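Local coordinates for galactose-binding-like protein (Bacteroides thetaiotaomicron, PDB 7M1B) that is a SusE-like protein with a galactose-binding-like domain that probably handles carbohydrate, its family having a potential degradative capacity, at residues Y243-F254 against G365-Q373. Numbering follows the deposited sequence.
Sequences YAHGYDFNPSEF and GAGLVVMQQ. With EDO (1,2-ethanediol), chain B.
Ala244 and Met371 form an antiparallel hydrogen-bonded pair, Ala244 N reaching Met371 O at 2.9 Å and Met371 N returning to Ala244 O at 3.0 Å. Gly246 N then donates to Val369 O (2.8 Å), after which direct bonding lapses and a water bridges Tyr247 O and Val369 N. It resumes where Phe249 N meets Gly367 O at 2.8 Å. The pairing lays the short strand 244-245 against the start of strand 370-380 in the antiparallel sheet of the galactose-binding-like domain, a beta-sandwich fold. At the non-hydrogen-bonded pair, the branch of Val370 lets CG2 sit over the centre of the His245 ring, a CH-pi contact 3.5 Å from the centroid, while CG1 goes toward Ala244 O and Tyr243 CB. A chi1 of -163° swings the imidazole over Val370, and the in-plane bond from ND1 to Gly246 O fixes the turn of the ring; NE2 bonds weakly to an ethanediol, probably from the crystallisation liquor, that Arg276 also holds. Replacing His245 by alanine is likely to uncover Val370 CG2 and cost Gly246 O its imidazole donor. Leu368 is long enough for CD1 to pack into the bend at Gly246 O and Tyr247 C, 3.6 Å from the latter. Gly367 suits its place because a side chain would run into Phe249 O; its bare CA instead sits over the Phe249 ring, 3.6 Å from the centroid. Phe249 in turn points CE1 at the face of Phe254.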
loop_
_atom_site.group_PDB
_atom_site.type_symbol
_atom_site.label_atom_id
_atom_site.label_comp_id
_atom_site.label_asym_id
_atom_site.label_seq_id
_atom_site.Cartn_x
_atom_site.Cartn_y
_atom_site.Cartn_z
ATOM N N TYR A 243 5.808 -21.143 -3.047
ATOM C CA TYR A 243 4.575 -20.539 -2.545
ATOM C C TYR A 243 4.703 -20.470 -1.021
ATOM O O TYR A 243 5.593 -21.049 -0.435
ATOM C CB TYR A 243 3.374 -21.505 -2.779
ATOM C CG TYR A 243 3.619 -22.956 -2.411
ATOM C CD1 TYR A 243 3.557 -23.422 -1.065
ATOM C CD2 TYR A 243 3.863 -23.908 -3.398
ATOM C CE1 TYR A 243 3.817 -24.753 -0.732
ATOM C CE2 TYR A 243 4.132 -25.224 -3.083
ATOM C CZ TYR A 243 4.026 -25.670 -1.763
ATOM O OH TYR A 243 4.326 -26.964 -1.527
ATOM N N ALA A 244 3.837 -19.635 -0.420
ATOM C CA ALA A 244 3.444 -19.825 0.990
ATOM C C ALA A 244 1.983 -20.284 0.943
ATOM O O ALA A 244 1.135 -19.705 0.222
ATOM C CB ALA A 244 3.548 -18.533 1.792
ATOM N N HIS A 245 1.638 -21.299 1.732
ATOM C CA HIS A 245 0.363 -22.019 1.550
ATOM C C HIS A 245 -0.315 -22.154 2.899
ATOM O O HIS A 245 0.333 -22.539 3.878
ATOM C CB HIS A 245 0.696 -23.456 1.056
ATOM C CG HIS A 245 -0.464 -24.183 0.450
ATOM N ND1 HIS A 245 -1.623 -24.530 1.169
ATOM C CD2 HIS A 245 -0.627 -24.705 -0.783
ATOM C CE1 HIS A 245 -2.442 -25.185 0.336
ATOM N NE2 HIS A 245 -1.819 -25.370 -0.833
ATOM N N GLY A 246 -1.592 -21.636 2.925
ATOM C CA GLY A 246 -2.377 -21.819 4.153
ATOM C C GLY A 246 -3.132 -23.140 4.264
ATOM O O GLY A 246 -2.786 -24.125 3.630
ATOM N N TYR A 247 -4.017 -23.160 5.266
ATOM C CA TYR A 247 -4.913 -24.286 5.511
ATOM C C TYR A 247 -6.332 -23.939 5.118
ATOM O O TYR A 247 -6.679 -22.809 5.206
ATOM C CB TYR A 247 -4.800 -24.703 6.980
ATOM C CG TYR A 247 -3.401 -25.089 7.417
ATOM C CD1 TYR A 247 -2.966 -26.400 7.268
ATOM C CD2 TYR A 247 -2.436 -24.115 7.768
ATOM C CE1 TYR A 247 -1.671 -26.779 7.618
ATOM C CE2 TYR A 247 -1.140 -24.460 8.128
ATOM C CZ TYR A 247 -0.740 -25.781 7.958
ATOM O OH TYR A 247 0.541 -26.083 8.280
ATOM N N ASP A 248 -7.156 -24.967 4.860
ATOM C CA ASP A 248 -8.541 -24.743 4.545
ATOM C C ASP A 248 -9.282 -24.176 5.741
ATOM O O ASP A 248 -9.169 -24.673 6.883
ATOM C CB ASP A 248 -9.146 -26.094 4.220
ATOM C CG ASP A 248 -8.824 -26.649 2.872
ATOM O OD1 ASP A 248 -8.505 -25.901 1.940
ATOM O OD2 ASP A 248 -9.150 -27.808 2.720
ATOM N N PHE A 249 -10.215 -23.294 5.411
ATOM C CA PHE A 249 -11.129 -22.783 6.420
ATOM C C PHE A 249 -12.467 -22.548 5.748
ATOM O O PHE A 249 -12.544 -22.503 4.520
ATOM C CB PHE A 249 -10.584 -21.535 7.135
ATOM C CG PHE A 249 -10.285 -20.359 6.229
ATOM C CD1 PHE A 249 -11.280 -19.416 5.951
ATOM C CD2 PHE A 249 -9.010 -20.118 5.735
ATOM C CE1 PHE A 249 -11.044 -18.343 5.105
ATOM C CE2 PHE A 249 -8.781 -19.066 4.862
ATOM C CZ PHE A 249 -9.785 -18.137 4.596
ATOM N N ASN A 250 -13.482 -22.260 6.557
ATOM C CA ASN A 250 -14.805 -22.037 5.999
ATOM C C ASN A 250 -14.903 -20.564 5.582
ATOM O O ASN A 250 -14.554 -19.731 6.392
ATOM C CB ASN A 250 -15.890 -22.461 6.999
ATOM C CG ASN A 250 -17.265 -22.246 6.412
ATOM O OD1 ASN A 250 -17.636 -21.100 6.159
ATOM N ND2 ASN A 250 -18.016 -23.332 6.221
ATOM N N PRO A 251 -15.312 -20.202 4.332
ATOM C CA PRO A 251 -15.315 -18.796 3.857
ATOM C C PRO A 251 -16.192 -17.866 4.688
ATOM O O PRO A 251 -16.032 -16.660 4.602
ATOM C CB PRO A 251 -15.950 -18.884 2.476
ATOM C CG PRO A 251 -15.437 -20.220 2.007
ATOM C CD PRO A 251 -15.671 -21.129 3.236
ATOM N N SER A 252 -17.064 -18.442 5.541
ATOM C CA SER A 252 -17.846 -17.646 6.504
ATOM C C SER A 252 -16.922 -16.869 7.450
ATOM O O SER A 252 -17.291 -15.825 7.992
ATOM C CB SER A 252 -18.721 -18.529 7.411
ATOM O OG SER A 252 -19.553 -19.396 6.624
ATOM N N GLU A 253 -15.661 -17.343 7.563
ATOM C CA GLU A 253 -14.690 -16.717 8.446
ATOM C C GLU A 253 -13.957 -15.531 7.795
ATOM O O GLU A 253 -13.217 -14.826 8.502
ATOM C CB GLU A 253 -13.679 -17.781 8.860
ATOM C CG GLU A 253 -14.355 -18.929 9.623
ATOM C CD GLU A 253 -15.447 -18.688 10.671
ATOM O OE1 GLU A 253 -15.237 -17.839 11.569
ATOM O OE2 GLU A 253 -16.539 -19.376 10.610
ATOM N N PHE A 254 -14.106 -15.275 6.487
ATOM C CA PHE A 254 -13.446 -14.085 5.955
ATOM C C PHE A 254 -13.988 -12.853 6.696
ATOM O O PHE A 254 -15.197 -12.733 7.032
ATOM C CB PHE A 254 -13.780 -13.861 4.480
ATOM C CG PHE A 254 -12.996 -14.738 3.532
ATOM C CD1 PHE A 254 -11.602 -14.580 3.414
ATOM C CD2 PHE A 254 -13.642 -15.677 2.726
ATOM C CE1 PHE A 254 -10.860 -15.398 2.556
ATOM C CE2 PHE A 254 -12.910 -16.487 1.868
ATOM C CZ PHE A 254 -11.528 -16.338 1.768
ATOM N N GLY A 365 -13.424 -18.131 -4.328
ATOM C CA GLY A 365 -14.303 -18.047 -3.171
ATOM C C GLY A 365 -14.074 -19.059 -2.071
ATOM O O GLY A 365 -14.678 -18.918 -1.026
ATOM N N ALA A 366 -13.144 -20.031 -2.244
ATOM C CA ALA A 366 -12.853 -20.992 -1.187
ATOM C C ALA A 366 -12.030 -20.355 -0.063
ATOM O O ALA A 366 -11.244 -19.421 -0.333
ATOM C CB ALA A 366 -12.033 -22.145 -1.766
ATOM N N GLY A 367 -12.134 -20.945 1.138
ATOM C CA GLY A 367 -11.408 -20.479 2.308
ATOM C C GLY A 367 -10.006 -21.088 2.237
ATOM O O GLY A 367 -9.725 -22.003 2.963
ATOM N N LEU A 368 -9.140 -20.401 1.453
ATOM C CA LEU A 368 -7.746 -20.907 1.361
ATOM C C LEU A 368 -6.908 -19.752 0.816
ATOM O O LEU A 368 -7.312 -19.104 -0.144
ATOM C CB LEU A 368 -7.649 -22.097 0.417
ATOM C CG LEU A 368 -6.224 -22.663 0.272
ATOM C CD1 LEU A 368 -5.737 -23.249 1.594
ATOM C CD2 LEU A 368 -6.122 -23.688 -0.854
ATOM N N VAL A 369 -5.747 -19.488 1.428
ATOM C CA VAL A 369 -4.849 -18.444 0.938
ATOM C C VAL A 369 -3.557 -19.119 0.503
ATOM O O VAL A 369 -2.931 -19.685 1.370
ATOM C CB VAL A 369 -4.637 -17.417 2.081
ATOM C CG1 VAL A 369 -3.649 -16.339 1.614
ATOM C CG2 VAL A 369 -5.983 -16.711 2.393
ATOM N N VAL A 370 -3.111 -18.814 -0.739
ATOM C CA VAL A 370 -1.849 -19.406 -1.206
ATOM C C VAL A 370 -1.288 -18.331 -2.147
ATOM O O VAL A 370 -2.030 -17.810 -2.991
ATOM C CB VAL A 370 -2.026 -20.692 -2.033
ATOM C CG1 VAL A 370 -0.640 -21.226 -2.450
ATOM C CG2 VAL A 370 -2.694 -21.778 -1.196
ATOM N N MET A 371 -0.049 -17.909 -1.924
ATOM C CA MET A 371 0.566 -16.916 -2.844
ATOM C C MET A 371 1.994 -17.295 -3.171
ATOM O O MET A 371 2.549 -18.142 -2.529
ATOM C CB MET A 371 0.513 -15.546 -2.184
ATOM C CG MET A 371 -0.961 -14.962 -2.262
ATOM S SD MET A 371 -1.896 -14.853 -3.935
ATOM C CE MET A 371 -1.055 -13.396 -4.551
ATOM N N GLN A 372 2.629 -16.569 -4.137
ATOM C CA GLN A 372 3.968 -17.016 -4.578
ATOM C C GLN A 372 5.020 -16.017 -4.087
ATOM O O GLN A 372 6.147 -16.411 -3.763
ATOM C CB GLN A 372 4.054 -17.043 -6.129
ATOM C CG GLN A 372 5.344 -17.589 -6.705
ATOM C CD GLN A 372 5.213 -17.498 -8.208
ATOM O OE1 GLN A 372 5.488 -16.442 -8.828
ATOM N NE2 GLN A 372 4.849 -18.601 -8.844
ATOM N N GLN A 373 4.728 -14.714 -4.123
ATOM C CA GLN A 373 5.825 -13.725 -3.914
ATOM C C GLN A 373 5.240 -12.344 -3.641
ATOM O O GLN A 373 4.209 -12.004 -4.251
ATOM C CB GLN A 373 6.752 -13.687 -5.150
ATOM C CG GLN A 373 8.108 -13.030 -4.855
ATOM C CD GLN A 373 9.200 -13.886 -4.204
ATOM O OE1 GLN A 373 10.238 -13.350 -3.838
ATOM N NE2 GLN A 373 8.891 -15.092 -3.742
HETATM C C1 EDO B . 1.380 -28.273 -3.326
HETATM O O1 EDO B . 1.176 -28.325 -4.734
HETATM C C2 EDO B . 0.548 -27.195 -2.729
HETATM O O2 EDO B . -0.779 -26.970 -3.297
HETATM O O HOH W 1 -5.641 -20.429 4.226
HETATM O O HOH W 2 -11.422 -24.301 1.427
HETATM O O HOH W 3 -13.551 -23.424 1.305
#